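Local coordinates for protein citrate synthase (Mycobacterium tuberculosis, PDB 4TVM) that catalyses the condensation of oxaloacetate with acetyl-CoA and water to give citrate and CoA, a reaction of the Krebs cycle, at residues H117-F123 against A143-Y148; S163-L167 against L251-I255; Q185-P190 against R202-P208. All coordinates share one frame. Residue numbers count along the deposited sequence, not the author numbering.

Contact 1: residues H117-F123 against A143-Y148; sequences HEDLKRF and ALSAYY
Two short helical segments, 118-122 and the kinked, weakly bonded end of helix 133-147, run nearly antiparallel (152°), their axes 10.6 Å apart and the CA atoms of Leu-120 and Tyr-147 facing each other at 7.3 Å. Two polar bonds fix the start of the first helix: His-117 N donates to Tyr-148 OH (2.9 Å, 167°), and His-117, as N-cap with chi1 t, accepts from Asp-119 N at ND1 (3.2 Å). Apolar packing centres on Leu-120 (t, p). Leu-120 CB sits 4.0 Å from the Tyr-147 ring centroid, 6° off the normal, a CH-pi contact; Leu-120 CD1 lies 3.4 Å from Tyr-147 CE1, and Leu-120 CD2 4.0 Å from Leu-144 CD2. Beyond it, Phe-123 CZ meets Ala-143 CB at 4.2 Å, over the phenyl face. Among the aromatics, the His-117 and Tyr-147 rings pair obliquely, centroids 5.6 Å apart. Phe-123 also meets Phe-123 and Phe-127 of the second subunit, so this antiparallel helix packing borders the dimer interface of the largely helical citrate synthase fold.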
loop_
_atom_site.group_PDB
_atom_site.type_symbol
_atom_site.label_atom_id
_atom_site.label_comp_id
_atom_site.label_asym_id
_atom_site.label_seq_id
_atom_site.Cartn_x
_atom_site.Cartn_y
_atom_site.Cartn_z
ATOM N N HIS A 117 -18.756 15.139 -4.827
ATOM C CA HIS A 117 -19.249 16.043 -3.772
ATOM C C HIS A 117 -18.535 17.377 -3.864
ATOM O O HIS A 117 -17.296 17.409 -3.849
ATOM C CB HIS A 117 -18.971 15.446 -2.371
ATOM C CG HIS A 117 -19.892 15.959 -1.313
ATOM N ND1 HIS A 117 -19.731 17.194 -0.722
ATOM C CD2 HIS A 117 -20.990 15.411 -0.743
ATOM C CE1 HIS A 117 -20.686 17.386 0.166
ATOM N NE2 HIS A 117 -21.467 16.319 0.163
ATOM N N GLU A 118 -19.305 18.465 -3.942
ATOM C CA GLU A 118 -18.735 19.817 -3.975
ATOM C C GLU A 118 -17.646 20.097 -2.921
ATOM O O GLU A 118 -16.685 20.835 -3.204
ATOM C CB GLU A 118 -19.829 20.866 -3.819
ATOM C CG GLU A 118 -20.428 21.329 -5.133
ATOM C CD GLU A 118 -19.410 22.043 -5.977
ATOM O OE1 GLU A 118 -19.015 21.475 -7.014
ATOM O OE2 GLU A 118 -18.981 23.144 -5.581
ATOM N N ASP A 119 -17.811 19.564 -1.706
ATOM C CA ASP A 119 -16.766 19.686 -0.686
ATOM C C ASP A 119 -15.475 18.966 -1.065
ATOM O O ASP A 119 -14.372 19.451 -0.789
ATOM C CB ASP A 119 -17.241 19.170 0.653
ATOM C CG ASP A 119 -18.232 20.080 1.322
ATOM O OD1 ASP A 119 -18.626 21.119 0.756
ATOM O OD2 ASP A 119 -18.631 19.728 2.445
ATOM N N LEU A 120 -15.615 17.808 -1.698
ATOM C CA LEU A 120 -14.454 17.068 -2.193
ATOM C C LEU A 120 -13.833 17.780 -3.345
ATOM O O LEU A 120 -12.621 17.771 -3.506
ATOM C CB LEU A 120 -14.793 15.643 -2.597
ATOM C CG LEU A 120 -13.532 14.870 -2.998
ATOM C CD1 LEU A 120 -12.619 14.703 -1.807
ATOM C CD2 LEU A 120 -13.848 13.521 -3.626
ATOM N N LYS A 121 -14.644 18.444 -4.130
ATOM C CA LYS A 121 -14.114 19.383 -5.135
ATOM C C LYS A 121 -13.333 20.503 -4.499
ATOM O O LYS A 121 -12.205 20.747 -4.879
ATOM C CB LYS A 121 -15.253 19.983 -5.931
ATOM C CG LYS A 121 -14.835 20.621 -7.231
ATOM C CD LYS A 121 -15.891 21.596 -7.707
ATOM C CE LYS A 121 -15.550 22.174 -9.067
ATOM N NZ LYS A 121 -15.735 23.638 -9.081
ATOM N N ARG A 122 -13.940 21.171 -3.508
ATOM C CA ARG A 122 -13.311 22.283 -2.792
ATOM C C ARG A 122 -11.993 21.909 -2.104
ATOM O O ARG A 122 -11.066 22.691 -2.084
ATOM C CB ARG A 122 -14.275 22.829 -1.747
ATOM C CG ARG A 122 -15.312 23.817 -2.263
ATOM C CD ARG A 122 -16.454 23.972 -1.258
ATOM N NE ARG A 122 -15.961 24.218 0.098
ATOM C CZ ARG A 122 -16.738 24.369 1.173
ATOM N NH1 ARG A 122 -18.066 24.305 1.075
ATOM N NH2 ARG A 122 -16.179 24.600 2.360
ATOM N N PHE A 123 -11.940 20.717 -1.516
ATOM C CA PHE A 123 -10.744 20.156 -0.889
ATOM C C PHE A 123 -9.475 20.233 -1.735
ATOM O O PHE A 123 -8.388 20.262 -1.195
ATOM C CB PHE A 123 -11.057 18.704 -0.592
ATOM C CG PHE A 123 -9.968 17.945 0.101
ATOM C CD1 PHE A 123 -9.025 17.251 -0.634
ATOM C CD2 PHE A 123 -9.970 17.821 1.474
ATOM C CE1 PHE A 123 -8.053 16.487 -0.009
ATOM C CE2 PHE A 123 -8.995 17.068 2.115
ATOM C CZ PHE A 123 -8.038 16.389 1.368
ATOM N N ALA A 143 -9.137 10.378 0.910
ATOM C CA ALA A 143 -10.228 11.220 1.397
ATOM C C ALA A 143 -11.635 10.756 0.951
ATOM O O ALA A 143 -12.665 11.199 1.500
ATOM C CB ALA A 143 -9.988 12.655 0.969
ATOM N N LEU A 144 -11.706 9.887 -0.043
ATOM C CA LEU A 144 -13.007 9.372 -0.509
ATOM C C LEU A 144 -13.804 8.707 0.583
ATOM O O LEU A 144 -15.030 8.747 0.562
ATOM C CB LEU A 144 -12.800 8.303 -1.580
ATOM C CG LEU A 144 -12.412 8.837 -2.931
ATOM C CD1 LEU A 144 -11.894 7.697 -3.785
ATOM C CD2 LEU A 144 -13.624 9.502 -3.586
ATOM N N SER A 145 -13.109 8.025 1.487
ATOM C CA SER A 145 -13.759 7.344 2.570
ATOM C C SER A 145 -14.396 8.368 3.505
ATOM O O SER A 145 -15.343 8.062 4.215
ATOM C CB SER A 145 -12.765 6.477 3.324
ATOM O OG SER A 145 -12.285 5.429 2.498
ATOM N N ALA A 146 -13.889 9.594 3.487
ATOM C CA ALA A 146 -14.520 10.681 4.216
ATOM C C ALA A 146 -15.853 11.137 3.602
ATOM O O ALA A 146 -16.674 11.715 4.302
ATOM C CB ALA A 146 -13.559 11.875 4.330
ATOM N N TYR A 147 -16.059 10.946 2.301
ATOM C CA TYR A 147 -17.273 11.483 1.652
ATOM C C TYR A 147 -18.256 10.420 1.207
ATOM O O TYR A 147 -19.411 10.707 0.911
ATOM C CB TYR A 147 -16.896 12.323 0.446
ATOM C CG TYR A 147 -16.165 13.550 0.807
ATOM C CD1 TYR A 147 -14.773 13.541 0.916
ATOM C CD2 TYR A 147 -16.845 14.729 1.084
ATOM C CE1 TYR A 147 -14.068 14.688 1.283
ATOM C CE2 TYR A 147 -16.148 15.883 1.456
ATOM C CZ TYR A 147 -14.772 15.855 1.541
ATOM O OH TYR A 147 -14.091 16.983 1.880
ATOM N N TYR A 148 -17.780 9.194 1.102
ATOM C CA TYR A 148 -18.591 8.104 0.627
ATOM C C TYR A 148 -18.451 7.004 1.676
ATOM O O TYR A 148 -18.092 5.877 1.370
ATOM C CB TYR A 148 -18.143 7.714 -0.805
ATOM C CG TYR A 148 -18.244 8.912 -1.758
ATOM C CD1 TYR A 148 -19.441 9.240 -2.377
ATOM C CD2 TYR A 148 -17.153 9.743 -2.002
ATOM C CE1 TYR A 148 -19.557 10.342 -3.236
ATOM C CE2 TYR A 148 -17.257 10.841 -2.851
ATOM C CZ TYR A 148 -18.471 11.151 -3.458
ATOM O OH TYR A 148 -18.591 12.289 -4.285
#

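Contact 2: residues S163-L167 against L251-I255; sequences STIRL and LFTSI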
loop_
_atom_site.group_PDB
_atom_site.type_symbol
_atom_site.label_atom_id
_atom_site.label_comp_id
_atom_site.label_asym_id
_atom_site.label_seq_id
_atom_site.Cartn_x
_atom_site.Cartn_y
_atom_site.Cartn_z
ATOM N N SER A 163 -19.304 1.354 -4.804
ATOM C CA SER A 163 -17.979 1.981 -4.815
ATOM C C SER A 163 -17.060 1.479 -5.924
ATOM O O SER A 163 -16.022 2.103 -6.197
ATOM C CB SER A 163 -17.273 1.911 -3.439
ATOM O OG SER A 163 -17.098 0.583 -2.969
ATOM N N THR A 164 -17.394 0.366 -6.566
ATOM C CA THR A 164 -16.709 0.021 -7.835
ATOM C C THR A 164 -17.092 1.083 -8.859
ATOM O O THR A 164 -16.242 1.645 -9.537
ATOM C CB THR A 164 -17.101 -1.370 -8.312
ATOM O OG1 THR A 164 -16.372 -2.334 -7.545
ATOM C CG2 THR A 164 -16.844 -1.578 -9.818
ATOM N N ILE A 165 -18.376 1.401 -8.902
ATOM C CA ILE A 165 -18.884 2.415 -9.807
ATOM C C ILE A 165 -18.283 3.764 -9.491
ATOM O O ILE A 165 -17.696 4.413 -10.358
ATOM C CB ILE A 165 -20.433 2.489 -9.755
ATOM C CG1 ILE A 165 -21.052 1.132 -10.123
ATOM C CG2 ILE A 165 -20.944 3.511 -10.733
ATOM C CD1 ILE A 165 -20.456 0.510 -11.393
ATOM N N ARG A 166 -18.442 4.193 -8.246
ATOM C CA ARG A 166 -17.879 5.466 -7.791
ATOM C C ARG A 166 -16.409 5.653 -8.158
ATOM O O ARG A 166 -15.990 6.750 -8.509
ATOM C CB ARG A 166 -18.026 5.575 -6.285
ATOM C CG ARG A 166 -19.223 6.382 -5.857
ATOM C CD ARG A 166 -19.766 5.933 -4.530
ATOM N NE ARG A 166 -20.908 6.751 -4.185
ATOM C CZ ARG A 166 -21.560 6.682 -3.030
ATOM N NH1 ARG A 166 -21.171 5.819 -2.086
ATOM N NH2 ARG A 166 -22.605 7.482 -2.821
ATOM N N LEU A 167 -15.619 4.596 -8.072
ATOM C CA LEU A 167 -14.192 4.691 -8.428
ATOM C C LEU A 167 -13.988 4.818 -9.915
ATOM O O LEU A 167 -13.189 5.624 -10.364
ATOM C CB LEU A 167 -13.423 3.465 -7.931
ATOM C CG LEU A 167 -12.817 3.596 -6.531
ATOM C CD1 LEU A 167 -12.583 2.237 -5.901
ATOM C CD2 LEU A 167 -11.511 4.356 -6.623
ATOM N N LEU A 251 -12.452 -0.827 -0.130
ATOM C CA LEU A 251 -12.065 -0.766 -1.529
ATOM C C LEU A 251 -11.186 0.409 -1.831
ATOM O O LEU A 251 -10.181 0.268 -2.496
ATOM C CB LEU A 251 -13.308 -0.693 -2.400
ATOM C CG LEU A 251 -13.149 -0.919 -3.891
ATOM C CD1 LEU A 251 -12.056 -1.906 -4.252
ATOM C CD2 LEU A 251 -14.484 -1.403 -4.429
ATOM N N PHE A 252 -11.551 1.572 -1.318
ATOM C CA PHE A 252 -10.781 2.781 -1.546
ATOM C C PHE A 252 -9.394 2.700 -0.957
ATOM O O PHE A 252 -8.418 3.167 -1.551
ATOM C CB PHE A 252 -11.502 3.982 -0.927
ATOM C CG PHE A 252 -12.865 4.242 -1.510
ATOM C CD1 PHE A 252 -13.187 3.846 -2.816
ATOM C CD2 PHE A 252 -13.842 4.893 -0.760
ATOM C CE1 PHE A 252 -14.449 4.091 -3.342
ATOM C CE2 PHE A 252 -15.118 5.133 -1.290
ATOM C CZ PHE A 252 -15.409 4.742 -2.583
ATOM N N THR A 253 -9.299 2.130 0.235
ATOM C CA THR A 253 -8.027 2.115 0.928
ATOM C C THR A 253 -7.109 1.160 0.197
ATOM O O THR A 253 -5.923 1.445 0.011
ATOM C CB THR A 253 -8.204 1.752 2.411
ATOM O OG1 THR A 253 -9.260 2.554 2.975
ATOM C CG2 THR A 253 -6.905 1.972 3.163
ATOM N N SER A 254 -7.658 0.062 -0.301
ATOM C CA SER A 254 -6.854 -0.864 -1.131
ATOM C C SER A 254 -6.369 -0.256 -2.465
ATOM O O SER A 254 -5.231 -0.492 -2.873
ATOM C CB SER A 254 -7.614 -2.159 -1.374
ATOM O OG SER A 254 -8.363 -2.521 -0.221
ATOM N N ILE A 255 -7.190 0.568 -3.118
ATOM C CA ILE A 255 -6.756 1.230 -4.383
ATOM C C ILE A 255 -5.684 2.277 -4.119
ATOM O O ILE A 255 -4.688 2.445 -4.850
ATOM C CB ILE A 255 -7.942 1.912 -5.055
ATOM C CG1 ILE A 255 -8.929 0.861 -5.561
ATOM C CG2 ILE A 255 -7.496 2.858 -6.161
ATOM C CD1 ILE A 255 -8.329 -0.154 -6.498
#
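Leu-167 pushes its CD1 methyl into the space between three side chains of helix 251-262, lying 3.8 Å from Leu-251 CG, 3.5 Å from Phe-252 CD1 and 3.9 Å from Ile-255 CG1. Leu-251 and Ile-255 are one turn apart on the same face, and Phe-252 swings its ring in from the side; Leu-167 has the largest covered area of the contact, 78 Å². Its methyl meets the Phe-252 ring at the edge, near the ring plane, so this is not a CH-pi contact over the face.

One turn earlier, Ser-163 covers the other end of the interface. Ser-163 CB lies 3.5 Å from Phe-252 CZ and Ser-163 OG 3.6 Å from Leu-251 CD2, a van der Waals approach, since the hydroxyl bonds to Gln-159 O in its own helix. Thr-164 behaves similarly: OG1 comes within 3.8 Å of Leu-251 CD2 while bonding to Val-160 O. With these hydroxyls turned to backbone carbonyls, the interface is held by shape and apolar contact, with 299 Å² buried in total.

The segment axes approach to 11.0 Å and cross at -43°; the nearest CA pairs are Ser-163 with Leu-251 at 7.3 Å and Leu-167 with Phe-252 at 7.9 Å, both at the start of helix 251-262. This is apolar helix-helix packing in the interior of the largely helical citrate synthase fold, with Ile-255 about 14 Å from bound oxaloacetate, side chain to ligand. Helix 383-403 covers another flank, with Ile-396 against Thr-164 and Leu-167, Trp-399 against Leu-251 and Trp-395 against Ile-255, while Leu-144 and Ser-145 of helix 133-147 pack on Phe-252.

Contact 3: residues Q185-P190 against R202-P208; sequences QPFLYP and RLTFGFP
The extended segment 185-190, in the loop following helix 159-182, packs on the C-terminal end of helix 196-205, which Gly-206 is first to leave in phi/psi. CA pairs are Pro-186 to Phe-207 at 7.1 Å and Leu-188 to Leu-203 at 5.6 Å. Gln-185 (m, t) places OE1 3.4 Å from Phe-207 CE1; the same oxygen bonds to Lys-180. Pro-186 CG meets Pro-208 CG at 3.8 Å. Phe-187 turns away and stacks on Tyr-177. Leu-188 (chi1 -93°, chi2 p) is the main insertion, burying 129 Å²: CD2 reaches Gly-206 C at 3.6 Å and lies over one guanidinium face, 3.8 Å from Arg-202 CZ, while CD1 is 4.0 Å from Pro-208 CG. Tyr-189 O accepts a weak bond from Arg-202 NH1 (2.6 Å, 130°), and a water accepts from Tyr-189 N (3.1 Å) and weakly from Arg-202 NH2 (3.3 Å). Pro-190 CD lies 4.2 Å from Leu-203 CD2. Apolar packing thus carries most of this junction, while Arg-202 adds weak, partly water-mediated polar links to the backbone.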
loop_
_atom_site.group_PDB
_atom_site.type_symbol
_atom_site.label_atom_id
_atom_site.label_comp_id
_atom_site.label_asym_id
_atom_site.label_seq_id
_atom_site.Cartn_x
_atom_site.Cartn_y
_atom_site.Cartn_z
ATOM N N GLN A 185 -5.542 26.307 -13.609
ATOM C CA GLN A 185 -6.785 26.381 -14.369
ATOM C C GLN A 185 -8.098 26.023 -13.654
ATOM O O GLN A 185 -8.125 25.188 -12.752
ATOM C CB GLN A 185 -6.621 25.590 -15.651
ATOM C CG GLN A 185 -5.459 26.121 -16.471
ATOM C CD GLN A 185 -5.074 25.229 -17.627
ATOM O OE1 GLN A 185 -5.842 24.355 -18.065
ATOM N NE2 GLN A 185 -3.901 25.470 -18.156
ATOM N N PRO A 186 -9.196 26.675 -14.063
ATOM C CA PRO A 186 -10.484 26.366 -13.485
ATOM C C PRO A 186 -10.813 24.923 -13.649
ATOM O O PRO A 186 -10.420 24.303 -14.635
ATOM C CB PRO A 186 -11.474 27.171 -14.332
ATOM C CG PRO A 186 -10.694 28.132 -15.090
ATOM C CD PRO A 186 -9.242 27.857 -14.944
ATOM N N PHE A 187 -11.557 24.376 -12.717
ATOM C CA PHE A 187 -12.049 23.037 -12.936
ATOM C C PHE A 187 -13.281 23.193 -13.776
ATOM O O PHE A 187 -14.027 24.124 -13.578
ATOM C CB PHE A 187 -12.434 22.334 -11.651
ATOM C CG PHE A 187 -11.295 22.099 -10.690
ATOM C CD1 PHE A 187 -9.969 22.449 -10.977
ATOM C CD2 PHE A 187 -11.553 21.484 -9.488
ATOM C CE1 PHE A 187 -8.952 22.184 -10.056
ATOM C CE2 PHE A 187 -10.548 21.230 -8.584
ATOM C CZ PHE A 187 -9.246 21.575 -8.867
ATOM N N LEU A 188 -13.501 22.272 -14.707
ATOM C CA LEU A 188 -14.800 22.156 -15.404
ATOM C C LEU A 188 -15.635 21.067 -14.746
ATOM O O LEU A 188 -15.156 20.391 -13.840
ATOM C CB LEU A 188 -14.579 21.817 -16.890
ATOM C CG LEU A 188 -14.501 23.018 -17.849
ATOM C CD1 LEU A 188 -13.637 24.110 -17.253
ATOM C CD2 LEU A 188 -13.980 22.635 -19.241
ATOM N N TYR A 189 -16.874 20.881 -15.219
ATOM C CA TYR A 189 -17.713 19.760 -14.792
ATOM C C TYR A 189 -17.949 18.745 -15.901
ATOM O O TYR A 189 -17.754 19.069 -17.038
ATOM C CB TYR A 189 -19.039 20.275 -14.299
ATOM C CG TYR A 189 -18.936 20.955 -12.970
ATOM C CD1 TYR A 189 -18.994 20.220 -11.779
ATOM C CD2 TYR A 189 -18.789 22.330 -12.886
ATOM C CE1 TYR A 189 -18.905 20.851 -10.545
ATOM C CE2 TYR A 189 -18.711 22.963 -11.678
ATOM C CZ TYR A 189 -18.765 22.221 -10.516
ATOM O OH TYR A 189 -18.696 22.881 -9.324
ATOM N N PRO A 190 -18.329 17.500 -15.563
ATOM C CA PRO A 190 -18.812 16.520 -16.548
ATOM C C PRO A 190 -19.911 17.015 -17.487
ATOM O O PRO A 190 -20.815 17.704 -17.052
ATOM C CB PRO A 190 -19.372 15.393 -15.671
ATOM C CG PRO A 190 -18.523 15.430 -14.451
ATOM C CD PRO A 190 -18.042 16.847 -14.266
ATOM N N ARG A 202 -11.855 16.576 -21.782
ATOM C CA ARG A 202 -12.372 17.943 -21.609
ATOM C C ARG A 202 -12.028 18.494 -20.244
ATOM O O ARG A 202 -11.720 19.679 -20.098
ATOM C CB ARG A 202 -13.896 17.961 -21.721
ATOM C CG ARG A 202 -14.490 19.342 -21.963
ATOM C CD ARG A 202 -16.013 19.334 -21.951
ATOM N NE ARG A 202 -16.587 20.618 -21.530
ATOM C CZ ARG A 202 -17.152 20.852 -20.338
ATOM N NH1 ARG A 202 -17.195 19.906 -19.394
ATOM N NH2 ARG A 202 -17.658 22.053 -20.067
ATOM N N LEU A 203 -12.147 17.629 -19.230
ATOM C CA LEU A 203 -11.932 18.034 -17.852
ATOM C C LEU A 203 -10.484 18.417 -17.702
ATOM O O LEU A 203 -10.147 19.283 -16.908
ATOM C CB LEU A 203 -12.214 16.899 -16.920
ATOM C CG LEU A 203 -13.656 16.545 -16.660
ATOM C CD1 LEU A 203 -13.679 15.370 -15.680
ATOM C CD2 LEU A 203 -14.369 17.726 -16.079
ATOM N N THR A 204 -9.643 17.751 -18.477
ATOM C CA THR A 204 -8.203 17.925 -18.430
ATOM C C THR A 204 -7.772 19.124 -19.226
ATOM O O THR A 204 -6.920 19.892 -18.787
ATOM C CB THR A 204 -7.524 16.710 -19.046
ATOM O OG1 THR A 204 -8.123 15.530 -18.509
ATOM C CG2 THR A 204 -6.054 16.682 -18.732
ATOM N N PHE A 205 -8.368 19.290 -20.395
ATOM C CA PHE A 205 -7.894 20.274 -21.348
ATOM C C PHE A 205 -8.862 21.396 -21.633
ATOM O O PHE A 205 -8.485 22.378 -22.217
ATOM C CB PHE A 205 -7.537 19.548 -22.657
ATOM C CG PHE A 205 -6.360 18.628 -22.513
ATOM C CD1 PHE A 205 -5.127 19.134 -22.075
ATOM C CD2 PHE A 205 -6.475 17.285 -22.773
ATOM C CE1 PHE A 205 -4.037 18.310 -21.923
ATOM C CE2 PHE A 205 -5.381 16.455 -22.623
ATOM C CZ PHE A 205 -4.163 16.966 -22.193
ATOM N N GLY A 206 -10.111 21.258 -21.237
ATOM C CA GLY A 206 -11.101 22.293 -21.468
ATOM C C GLY A 206 -10.842 23.558 -20.661
ATOM O O GLY A 206 -10.366 23.495 -19.517
ATOM N N PHE A 207 -11.135 24.709 -21.279
ATOM C CA PHE A 207 -11.249 25.969 -20.573
ATOM C C PHE A 207 -12.700 26.388 -20.587
ATOM O O PHE A 207 -13.468 25.912 -21.403
ATOM C CB PHE A 207 -10.430 27.032 -21.260
ATOM C CG PHE A 207 -9.003 26.652 -21.464
ATOM C CD1 PHE A 207 -8.073 26.828 -20.437
ATOM C CD2 PHE A 207 -8.575 26.114 -22.678
ATOM C CE1 PHE A 207 -6.741 26.465 -20.614
ATOM C CE2 PHE A 207 -7.242 25.752 -22.859
ATOM C CZ PHE A 207 -6.326 25.922 -21.831
ATOM N N PRO A 208 -13.089 27.312 -19.703
ATOM C CA PRO A 208 -14.399 27.946 -19.866
ATOM C C PRO A 208 -14.404 29.059 -20.956
ATOM O O PRO A 208 -15.468 29.552 -21.327
ATOM C CB PRO A 208 -14.668 28.528 -18.476
ATOM C CG PRO A 208 -13.515 28.060 -17.611
ATOM C CD PRO A 208 -12.380 27.877 -18.558
HETATM O O HOH W 1 -18.219 23.073 -16.955
#

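All three contacts involve the helical body of the chain, through helices 118-122, 133-147, 159-182, 196-205 and 251-262. Contact 1 closes before the other two open, and contact 3 is nested in the loop closed by contact 2. The centres of contacts 1 and 2 are about 14 Å apart and the two contacts touch: Tyr-148 CD1 is 3.4 Å from Arg-166 CZ. Contact 3 lies about 19 Å from contact 1, centre to centre, joined through side chains, Glu-118 OE1 and Tyr-189 OH at 2.7 Å being a probable hydrogen bond. Contacts 2 and 3 do not touch, their nearest atoms about 11 Å apart, yet helix 159-182 borders both. Contact 2 is nearest the chain centre, about 13 Å from it, against about 22 and 24 Å for contacts 1 and 3.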